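Alpha-actinin-like protein 1 (PDB 5BVR) binds actin filaments through its tandem calponin-homology domains and helps form and organise the actin ring in cytokinesis and septation. Local coordinates at residues S10-T15 against R214-S219; F16-N21 against L203-D208; G130-C135 against Q149-S154. All coordinates share one frame; numbering follows the deposited sequence.

Contact 1 of 3, residues S10-T15 against R214-S219; sequences SVQNRT and RPDERS
The interface between the two calponin-homology (CH) domains of the actin-binding domain is formed here by the N-terminal ends of two helices, 11-25 of CH1 and 217-234 of CH2, each opened by a side-chain N-cap. S10 caps the first, its OG accepting from N13 N; D216 caps the second, its OD2 accepting from S219 N at 3.0 Å from above the carboxylate plane. The same carboxylate reaches across to CH1. Q12, with CG anti to the backbone N (chi1 -168°) and the chain extended beyond it, carries its amide to D216, and Q12 NE2 donates to D216 OD2 at 3.0 Å. The bond is nearly straight, 171°, lies close to the amide plane and uses the syn lone pair, although the amide and carboxylate planes are turned 52° apart; a weak second bond runs from the same nitrogen to D216 OD1. S219 OG donates to the anti lone pair of D216 OD2 at 2.7 Å, so three donors hold this one oxygen. Together with the helix N-terminus they should favour the ionised carboxylate, which together with R218 also belongs to a zinc site.

Nearer the helix backbones the packing is close. S219 OG sits against the Q12 backbone, 3.3 Å from Q12 CA, and V11 CG1 comes within 3.6 Å of S219 OG. T15 CG2 lies alongside S219 CB, while T15 OG1 turns back to donate to V11 O in its own helix. R218, extended from CG to NE, forms a cation-pi pair with W109 of CH1. A water completes the polar edge, donating to Q12 OE1 at 2.6 Å and accepting in the guanidinium plane from R218 NH1 at 2.9 Å.

Contact 2 of 3, residues F16-N21 against L203-D208; sequences FTKWFN and LIEVED
One face of helix 11-25 meets the irregular chain 203-208, and the backbones are closest at K18 and L203, whose CA atoms are 5.6 Å apart. K18 carries most of the polar contact. Its CG stands anti to the carbonyl carbon, and a bend at chi3 (-99°) lays CD and CE along the L203 carbonyl, with K18 CE 3.4 Å from L203 O. The ammonium then reaches the same oxygen in a weak hydrogen bond and faces E205, whose chain is itself bent at chi2 and crosses the lysine at about a right angle. The K18 NZ to E205 OE2 salt bridge is long, 3.7 Å, and water does much of the joining. One water accepts from K18 NZ at 2.8 Å and donates to both L203 O and D208 OD2; another accepts from K18 NZ and donates to E205 OE2 at 2.8 Å. D208 OD2 also receives E205 N, 2.9 Å away and above the carboxylate plane, which, with the D208 N to E205 O bond, closes the turn that carries both carboxylates. E205, and more remotely D208, whose OD1 is salt-bridged to R14, would be expected to favour the charged lysine.

The L203 side chain makes the apolar contact: CD2 packs against the K18 CB methylene and on the helix backbone, 3.9 Å from W19 N, and CD1 meets the edge of the indole, 4.3 Å from W19 CD1. T222 of helix 217-234 also touches both L203 and W19. Leucine packing and a water-bridged lysine thus join the first helix of CH1 to CH2, consistent with the compact, closed form of a tandem CH actin-binding domain.

Contact 3 of 3, residues G130-C135 against Q149-S154; sequences GLLLWC and QDFTRS
D150 OD1 is gripped by two backbone amides: S154 N, at 2.9 Å, reaches its syn lone pair, and T152 N, also at 2.9 Å, approaches from above the carboxylate plane. The bond to T152 N closes an Asx turn. S154 OG in turn accepts from Q149 N in a nearly straight bond (171°), so the first and last residues of 149-154 are tied together. This shape presents F151 to helix 127-138. With chi1 at -69°, F151 CG lies anti to the carbonyl carbon and the ring tip enters between L131 and L132, F151 CZ resting 3.5 Å from L132 N.

Within the helical CH2 domain, the loop between helices 127-138 and 159-168 is thereby pinned to the helix that precedes it, and M221 of helix 217-234 also touches the ring. L132, its CG anti to the backbone N, swings CD1 over one face of F151 in a CH-pi contact, 4.2 Å from the ring centroid and offset toward the rim. L131 meets the tip obliquely, with L131 CG 3.7 Å from F151 CZ. Farther along the helix, C135 SG approaches F151 CE1 at 4.4 Å.

Contacts 1 and 2 both join CH1 to CH2 and share helix 11-25, 16-21 following directly on 10-15; their centres are 8 Å apart, and they touch through a salt bridge from R14 to D208. On the CH2 side 203-208 precedes 214-219, so the segments pair outermost with outermost along the chain. Contact 3 lies wholly within CH2, its segments falling between the partners of the other two. Its centre is 16 Å from that of contact 1, which it touches where P215 and E217 pack on T152 and F151, and 18 Å from that of contact 2. The residues that open helix 217-234 thus face CH1 on one hand and the 149-154 loop of their own domain on the other.

Contact 1 of 3, residues S10-T15 against R214-S219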
loop_
_atom_site.group_PDB
_atom_site.type_symbol
_atom_site.label_atom_id
_atom_site.label_comp_id
_atom_site.label_asym_id
_atom_site.label_seq_id
_atom_site.Cartn_x
_atom_site.Cartn_y
_atom_site.Cartn_z
ATOM N N SER A 10 -9.737 -10.534 3.889
ATOM C CA SER A 10 -10.258 -9.593 2.891
ATOM C C SER A 10 -9.134 -9.085 2.005
ATOM O O SER A 10 -7.951 -9.236 2.318
ATOM C CB SER A 10 -10.896 -8.387 3.562
ATOM O OG SER A 10 -9.898 -7.583 4.187
ATOM N N VAL A 11 -9.518 -8.479 0.889
ATOM C CA VAL A 11 -8.544 -7.844 0.008
ATOM C C VAL A 11 -7.694 -6.836 0.762
ATOM O O VAL A 11 -6.480 -6.817 0.615
ATOM C CB VAL A 11 -9.250 -7.152 -1.186
ATOM C CG1 VAL A 11 -8.291 -6.254 -1.957
ATOM C CG2 VAL A 11 -9.865 -8.192 -2.123
ATOM N N GLN A 12 -8.328 -6.004 1.569
ATOM C CA GLN A 12 -7.594 -4.992 2.285
ATOM C C GLN A 12 -6.660 -5.607 3.314
ATOM O O GLN A 12 -5.526 -5.151 3.469
ATOM C CB GLN A 12 -8.542 -4.016 2.947
ATOM C CG GLN A 12 -7.864 -2.788 3.471
ATOM C CD GLN A 12 -8.853 -1.817 4.058
ATOM O OE1 GLN A 12 -8.972 -1.706 5.289
ATOM N NE2 GLN A 12 -9.575 -1.116 3.196
ATOM N N ASN A 13 -7.139 -6.610 4.051
ATOM C CA ASN A 13 -6.298 -7.319 4.984
ATOM C C ASN A 13 -5.053 -7.840 4.260
ATOM O O ASN A 13 -3.905 -7.563 4.678
ATOM C CB ASN A 13 -7.143 -8.440 5.621
ATOM C CG ASN A 13 -6.450 -9.152 6.741
ATOM O OD1 ASN A 13 -5.255 -9.041 6.930
ATOM N ND2 ASN A 13 -7.222 -9.921 7.490
ATOM N N ARG A 14 -5.257 -8.536 3.152
ATOM C CA ARG A 14 -4.152 -9.150 2.460
ATOM C C ARG A 14 -3.224 -8.100 1.881
ATOM O O ARG A 14 -2.009 -8.240 1.957
ATOM C CB ARG A 14 -4.650 -10.127 1.407
ATOM C CG ARG A 14 -5.197 -11.399 2.077
ATOM C CD ARG A 14 -5.724 -12.398 1.061
ATOM N NE ARG A 14 -6.933 -11.936 0.402
ATOM C CZ ARG A 14 -7.000 -11.483 -0.846
ATOM N NH1 ARG A 14 -5.920 -11.436 -1.626
ATOM N NH2 ARG A 14 -8.174 -11.094 -1.315
ATOM N N THR A 15 -3.784 -7.033 1.334
ATOM C CA THR A 15 -2.962 -6.004 0.712
ATOM C C THR A 15 -2.130 -5.265 1.744
ATOM O O THR A 15 -0.922 -5.023 1.547
ATOM C CB THR A 15 -3.837 -4.996 -0.057
ATOM O OG1 THR A 15 -4.566 -5.680 -1.086
ATOM C CG2 THR A 15 -3.003 -3.939 -0.709
ATOM N N ARG A 214 -17.171 -3.688 -6.929
ATOM C CA ARG A 214 -16.852 -2.709 -5.883
ATOM C C ARG A 214 -15.464 -2.981 -5.299
ATOM O O ARG A 214 -15.324 -3.535 -4.212
ATOM C CB ARG A 214 -17.903 -2.757 -4.770
ATOM C CG ARG A 214 -19.316 -2.451 -5.232
ATOM C CD ARG A 214 -20.291 -2.507 -4.060
ATOM N NE ARG A 214 -21.648 -2.848 -4.483
ATOM C CZ ARG A 214 -22.615 -1.968 -4.731
ATOM N NH1 ARG A 214 -22.397 -0.663 -4.599
ATOM N NH2 ARG A 214 -23.813 -2.403 -5.105
ATOM N N PRO A 215 -14.425 -2.605 -6.026
ATOM C CA PRO A 215 -13.060 -2.909 -5.582
ATOM C C PRO A 215 -12.664 -2.038 -4.394
ATOM O O PRO A 215 -13.224 -0.962 -4.174
ATOM C CB PRO A 215 -12.208 -2.562 -6.800
ATOM C CG PRO A 215 -12.989 -1.531 -7.499
ATOM C CD PRO A 215 -14.437 -1.838 -7.279
ATOM N N ASP A 216 -11.688 -2.520 -3.633
ATOM C CA ASP A 216 -11.275 -1.826 -2.424
ATOM C C ASP A 216 -10.357 -0.653 -2.749
ATOM O O ASP A 216 -9.209 -0.838 -3.159
ATOM C CB ASP A 216 -10.602 -2.760 -1.413
ATOM C CG ASP A 216 -10.364 -2.069 -0.104
ATOM O OD1 ASP A 216 -11.367 -1.713 0.548
ATOM O OD2 ASP A 216 -9.187 -1.817 0.257
ATOM N N GLU A 217 -10.855 0.549 -2.479
ATOM C CA GLU A 217 -10.158 1.781 -2.795
ATOM C C GLU A 217 -8.795 1.874 -2.120
ATOM O O GLU A 217 -7.807 2.210 -2.770
ATOM C CB GLU A 217 -11.005 2.976 -2.381
ATOM C CG GLU A 217 -10.416 4.303 -2.865
ATOM C CD GLU A 217 -11.221 5.511 -2.477
ATOM O OE1 GLU A 217 -12.077 5.432 -1.568
ATOM O OE2 GLU A 217 -10.975 6.564 -3.085
ATOM N N ARG A 218 -8.738 1.623 -0.820
ATOM C CA ARG A 218 -7.467 1.775 -0.117
ATOM C C ARG A 218 -6.419 0.797 -0.626
ATOM O O ARG A 218 -5.256 1.152 -0.731
ATOM C CB ARG A 218 -7.694 1.605 1.376
ATOM C CG ARG A 218 -8.502 2.752 1.960
ATOM C CD ARG A 218 -8.875 2.576 3.439
ATOM N NE ARG A 218 -9.527 3.789 3.917
ATOM C CZ ARG A 218 -9.825 4.047 5.188
ATOM N NH1 ARG A 218 -9.539 3.174 6.149
ATOM N NH2 ARG A 218 -10.400 5.203 5.495
ATOM N N SER A 219 -6.816 -0.431 -0.945
ATOM C CA SER A 219 -5.901 -1.393 -1.511
ATOM C C SER A 219 -5.332 -0.916 -2.855
ATOM O O SER A 219 -4.131 -1.006 -3.129
ATOM C CB SER A 219 -6.574 -2.748 -1.670
ATOM O OG SER A 219 -6.985 -3.244 -0.421
HETATM O O HOH W 1 -8.880 0.461 6.737
#

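Contact 2 of 3, residues F16-N21 against L203-D208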
loop_
_atom_site.group_PDB
_atom_site.type_symbol
_atom_site.label_atom_id
_atom_site.label_comp_id
_atom_site.label_asym_id
_atom_site.label_seq_id
_atom_site.Cartn_x
_atom_site.Cartn_y
_atom_site.Cartn_z
ATOM N N PHE A 16 -2.769 -4.892 2.841
ATOM C CA PHE A 16 -2.067 -4.221 3.932
ATOM C C PHE A 16 -0.995 -5.116 4.537
ATOM O O PHE A 16 0.058 -4.617 4.912
ATOM C CB PHE A 16 -3.040 -3.755 5.026
ATOM C CG PHE A 16 -3.880 -2.536 4.655
ATOM C CD1 PHE A 16 -3.915 -2.008 3.351
ATOM C CD2 PHE A 16 -4.676 -1.924 5.627
ATOM C CE1 PHE A 16 -4.709 -0.903 3.048
ATOM C CE2 PHE A 16 -5.477 -0.816 5.317
ATOM C CZ PHE A 16 -5.483 -0.304 4.001
ATOM N N THR A 17 -1.264 -6.412 4.651
ATOM C CA THR A 17 -0.261 -7.354 5.155
ATOM C C THR A 17 0.931 -7.386 4.215
ATOM O O THR A 17 2.080 -7.317 4.650
ATOM C CB THR A 17 -0.846 -8.752 5.313
ATOM O OG1 THR A 17 -1.904 -8.701 6.266
ATOM C CG2 THR A 17 0.202 -9.766 5.782
ATOM N N LYS A 18 0.676 -7.467 2.914
ATOM C CA LYS A 18 1.770 -7.502 1.953
ATOM C C LYS A 18 2.581 -6.192 2.001
ATOM O O LYS A 18 3.823 -6.229 1.944
ATOM C CB LYS A 18 1.233 -7.791 0.539
ATOM C CG LYS A 18 0.900 -9.271 0.333
ATOM C CD LYS A 18 0.229 -9.563 -0.988
ATOM C CE LYS A 18 -1.274 -9.676 -0.803
ATOM N NZ LYS A 18 -2.023 -9.991 -2.047
ATOM N N TRP A 19 1.900 -5.051 2.143
ATOM C CA TRP A 19 2.572 -3.761 2.253
ATOM C C TRP A 19 3.481 -3.758 3.501
ATOM O O TRP A 19 4.657 -3.403 3.418
ATOM C CB TRP A 19 1.540 -2.628 2.303
ATOM C CG TRP A 19 2.179 -1.311 2.554
ATOM C CD1 TRP A 19 2.742 -0.464 1.627
ATOM C CD2 TRP A 19 2.355 -0.692 3.823
ATOM N NE1 TRP A 19 3.221 0.662 2.261
ATOM C CE2 TRP A 19 3.018 0.531 3.611
ATOM C CE3 TRP A 19 2.010 -1.047 5.125
ATOM C CZ2 TRP A 19 3.323 1.398 4.655
ATOM C CZ3 TRP A 19 2.310 -0.190 6.150
ATOM C CH2 TRP A 19 2.972 1.013 5.918
ATOM N N PHE A 20 2.926 -4.198 4.619
ATOM C CA PHE A 20 3.638 -4.254 5.906
ATOM C C PHE A 20 4.907 -5.087 5.703
ATOM O O PHE A 20 6.007 -4.685 6.115
ATOM C CB PHE A 20 2.687 -4.856 6.957
ATOM C CG PHE A 20 2.970 -4.487 8.393
ATOM C CD1 PHE A 20 4.187 -4.756 8.987
ATOM C CD2 PHE A 20 1.949 -3.944 9.163
ATOM C CE1 PHE A 20 4.391 -4.448 10.312
ATOM C CE2 PHE A 20 2.140 -3.652 10.490
ATOM C CZ PHE A 20 3.367 -3.904 11.066
ATOM N N ASN A 21 4.759 -6.236 5.052
ATOM C CA ASN A 21 5.887 -7.135 4.836
ATOM C C ASN A 21 6.947 -6.605 3.892
ATOM O O ASN A 21 8.135 -6.884 4.105
ATOM C CB ASN A 21 5.424 -8.520 4.411
ATOM C CG ASN A 21 4.764 -9.263 5.533
ATOM O OD1 ASN A 21 4.984 -8.967 6.710
ATOM N ND2 ASN A 21 3.945 -10.229 5.189
ATOM N N LEU A 203 1.275 -6.173 -4.535
ATOM C CA LEU A 203 0.482 -5.993 -3.330
ATOM C C LEU A 203 -0.960 -6.473 -3.455
ATOM O O LEU A 203 -1.607 -6.652 -2.428
ATOM C CB LEU A 203 0.476 -4.522 -2.886
ATOM C CG LEU A 203 1.861 -3.935 -2.598
ATOM C CD1 LEU A 203 1.711 -2.539 -2.023
ATOM C CD2 LEU A 203 2.710 -4.792 -1.631
ATOM N N ILE A 204 -1.464 -6.608 -4.686
ATOM C CA ILE A 204 -2.837 -7.054 -4.927
ATOM C C ILE A 204 -2.847 -8.176 -5.943
ATOM O O ILE A 204 -2.011 -8.231 -6.834
ATOM C CB ILE A 204 -3.759 -5.902 -5.377
ATOM C CG1 ILE A 204 -3.269 -5.263 -6.676
ATOM C CG2 ILE A 204 -3.878 -4.883 -4.295
ATOM C CD1 ILE A 204 -4.167 -4.139 -7.176
ATOM N N GLU A 205 -3.795 -9.089 -5.784
ATOM C CA GLU A 205 -3.943 -10.190 -6.715
ATOM C C GLU A 205 -4.822 -9.722 -7.869
ATOM O O GLU A 205 -5.665 -8.820 -7.709
ATOM C CB GLU A 205 -4.620 -11.384 -6.041
ATOM C CG GLU A 205 -4.010 -11.834 -4.709
ATOM C CD GLU A 205 -2.751 -12.634 -4.886
ATOM O OE1 GLU A 205 -2.273 -12.748 -6.035
ATOM O OE2 GLU A 205 -2.242 -13.161 -3.867
ATOM N N VAL A 206 -4.616 -10.325 -9.033
ATOM C CA VAL A 206 -5.438 -9.996 -10.181
ATOM C C VAL A 206 -6.931 -10.113 -9.827
ATOM O O VAL A 206 -7.730 -9.210 -10.143
ATOM C CB VAL A 206 -5.075 -10.903 -11.377
ATOM C CG1 VAL A 206 -6.121 -10.812 -12.488
ATOM C CG2 VAL A 206 -3.675 -10.538 -11.880
ATOM N N GLU A 207 -7.316 -11.204 -9.165
ATOM C CA GLU A 207 -8.722 -11.435 -8.856
ATOM C C GLU A 207 -9.276 -10.427 -7.856
ATOM O O GLU A 207 -10.489 -10.298 -7.699
ATOM C CB GLU A 207 -8.955 -12.889 -8.421
ATOM C CG GLU A 207 -8.177 -13.338 -7.190
ATOM C CD GLU A 207 -6.786 -13.916 -7.494
ATOM O OE1 GLU A 207 -6.191 -13.603 -8.554
ATOM O OE2 GLU A 207 -6.284 -14.700 -6.652
ATOM N N ASP A 208 -8.391 -9.687 -7.181
ATOM C CA ASP A 208 -8.861 -8.717 -6.201
ATOM C C ASP A 208 -9.428 -7.454 -6.872
ATOM O O ASP A 208 -10.135 -6.683 -6.239
ATOM C CB ASP A 208 -7.742 -8.296 -5.239
ATOM C CG ASP A 208 -7.228 -9.437 -4.368
ATOM O OD1 ASP A 208 -7.997 -10.382 -4.118
ATOM O OD2 ASP A 208 -6.052 -9.348 -3.922
HETATM O O HOH W 2 -4.327 -8.373 -1.940
HETATM O O HOH W 3 -3.139 -12.419 -1.336
#

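Contact 3 of 3, residues G130-C135 against Q149-S154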
loop_
_atom_site.group_PDB
_atom_site.type_symbol
_atom_site.label_atom_id
_atom_site.label_comp_id
_atom_site.label_asym_id
_atom_site.label_seq_id
_atom_site.Cartn_x
_atom_site.Cartn_y
_atom_site.Cartn_z
ATOM N N GLY A 130 -2.891 14.386 -5.421
ATOM C CA GLY A 130 -1.673 14.345 -6.188
ATOM C C GLY A 130 -1.481 13.070 -6.949
ATOM O O GLY A 130 -1.134 13.083 -8.133
ATOM N N LEU A 131 -1.725 11.954 -6.270
ATOM C CA LEU A 131 -1.575 10.662 -6.908
ATOM C C LEU A 131 -2.585 10.489 -8.036
ATOM O O LEU A 131 -2.234 10.017 -9.115
ATOM C CB LEU A 131 -1.713 9.558 -5.864
ATOM C CG LEU A 131 -1.549 8.143 -6.428
ATOM C CD1 LEU A 131 -0.179 7.940 -7.084
ATOM C CD2 LEU A 131 -1.775 7.101 -5.340
ATOM N N LEU A 132 -3.825 10.925 -7.824
ATOM C CA LEU A 132 -4.835 10.813 -8.869
ATOM C C LEU A 132 -4.425 11.645 -10.074
ATOM O O LEU A 132 -4.476 11.187 -11.213
ATOM C CB LEU A 132 -6.216 11.247 -8.360
ATOM C CG LEU A 132 -7.327 10.977 -9.358
ATOM C CD1 LEU A 132 -7.534 9.480 -9.545
ATOM C CD2 LEU A 132 -8.598 11.669 -8.893
ATOM N N LEU A 133 -4.045 12.895 -9.823
ATOM C CA LEU A 133 -3.641 13.762 -10.929
ATOM C C LEU A 133 -2.441 13.174 -11.688
ATOM O O LEU A 133 -2.430 13.211 -12.909
ATOM C CB LEU A 133 -3.352 15.171 -10.433
ATOM C CG LEU A 133 -2.995 16.153 -11.540
ATOM C CD1 LEU A 133 -4.078 16.233 -12.584
ATOM C CD2 LEU A 133 -2.758 17.532 -10.940
ATOM N N TRP A 134 -1.453 12.624 -10.980
ATOM C CA TRP A 134 -0.334 11.960 -11.633
ATOM C C TRP A 134 -0.817 10.857 -12.571
ATOM O O TRP A 134 -0.392 10.767 -13.721
ATOM C CB TRP A 134 0.634 11.413 -10.590
ATOM C CG TRP A 134 1.822 10.697 -11.138
ATOM C CD1 TRP A 134 3.017 11.259 -11.509
ATOM C CD2 TRP A 134 1.969 9.283 -11.340
ATOM N NE1 TRP A 134 3.891 10.285 -11.919
ATOM C CE2 TRP A 134 3.272 9.065 -11.827
ATOM C CE3 TRP A 134 1.138 8.177 -11.135
ATOM C CZ2 TRP A 134 3.743 7.808 -12.137
ATOM C CZ3 TRP A 134 1.631 6.920 -11.437
ATOM C CH2 TRP A 134 2.916 6.749 -11.926
ATOM N N CYS A 135 -1.742 10.041 -12.096
ATOM C CA CYS A 135 -2.289 8.981 -12.936
ATOM C C CYS A 135 -2.978 9.550 -14.160
ATOM O O CYS A 135 -2.835 9.019 -15.254
ATOM C CB CYS A 135 -3.282 8.152 -12.139
ATOM S SG CYS A 135 -2.543 7.121 -10.822
ATOM N N GLN A 149 -10.554 8.246 -13.120
ATOM C CA GLN A 149 -11.421 9.198 -12.443
ATOM C C GLN A 149 -11.500 8.929 -10.941
ATOM O O GLN A 149 -12.118 9.715 -10.208
ATOM C CB GLN A 149 -12.831 9.130 -13.028
ATOM C CG GLN A 149 -12.933 9.689 -14.435
ATOM C CD GLN A 149 -12.449 11.134 -14.523
ATOM O OE1 GLN A 149 -12.664 11.927 -13.605
ATOM N NE2 GLN A 149 -11.783 11.477 -15.626
ATOM N N ASP A 150 -10.870 7.834 -10.495
ATOM C CA ASP A 150 -10.963 7.365 -9.127
ATOM C C ASP A 150 -9.924 6.289 -8.890
ATOM O O ASP A 150 -9.128 5.999 -9.775
ATOM C CB ASP A 150 -12.366 6.806 -8.891
ATOM C CG ASP A 150 -12.728 5.763 -9.908
ATOM O OD1 ASP A 150 -11.919 4.848 -10.168
ATOM O OD2 ASP A 150 -13.815 5.917 -10.521
ATOM N N PHE A 151 -9.914 5.742 -7.679
ATOM C CA PHE A 151 -9.084 4.600 -7.337
ATOM C C PHE A 151 -9.910 3.335 -7.133
ATOM O O PHE A 151 -9.587 2.482 -6.297
ATOM C CB PHE A 151 -8.254 4.917 -6.088
ATOM C CG PHE A 151 -7.185 5.959 -6.330
ATOM C CD1 PHE A 151 -6.097 5.651 -7.092
ATOM C CD2 PHE A 151 -7.280 7.217 -5.789
ATOM C CE1 PHE A 151 -5.098 6.597 -7.326
ATOM C CE2 PHE A 151 -6.296 8.164 -6.013
ATOM C CZ PHE A 151 -5.208 7.849 -6.783
ATOM N N THR A 152 -10.976 3.222 -7.919
ATOM C CA THR A 152 -11.829 2.038 -7.883
ATOM C C THR A 152 -12.111 1.536 -9.309
ATOM O O THR A 152 -11.293 0.819 -9.892
ATOM C CB THR A 152 -13.130 2.311 -7.084
ATOM O OG1 THR A 152 -13.784 3.471 -7.598
ATOM C CG2 THR A 152 -12.796 2.535 -5.593
ATOM N N ARG A 153 -13.250 1.929 -9.860
ATOM C CA ARG A 153 -13.734 1.373 -11.102
ATOM C C ARG A 153 -12.866 1.696 -12.299
ATOM O O ARG A 153 -12.927 0.981 -13.293
ATOM C CB ARG A 153 -15.169 1.844 -11.343
ATOM C CG ARG A 153 -15.992 1.823 -10.056
ATOM C CD ARG A 153 -17.400 1.474 -10.258
ATOM N NE ARG A 153 -17.510 0.145 -10.823
ATOM C CZ ARG A 153 -18.648 -0.354 -11.269
ATOM N NH1 ARG A 153 -19.753 0.383 -11.231
ATOM N NH2 ARG A 153 -18.676 -1.574 -11.767
ATOM N N SER A 154 -12.063 2.757 -12.216
ATOM C CA SER A 154 -11.176 3.117 -13.325
ATOM C C SER A 154 -10.048 2.117 -13.555
ATOM O O SER A 154 -9.339 2.222 -14.544
ATOM C CB SER A 154 -10.511 4.484 -13.077
ATOM O OG SER A 154 -11.457 5.502 -12.895
#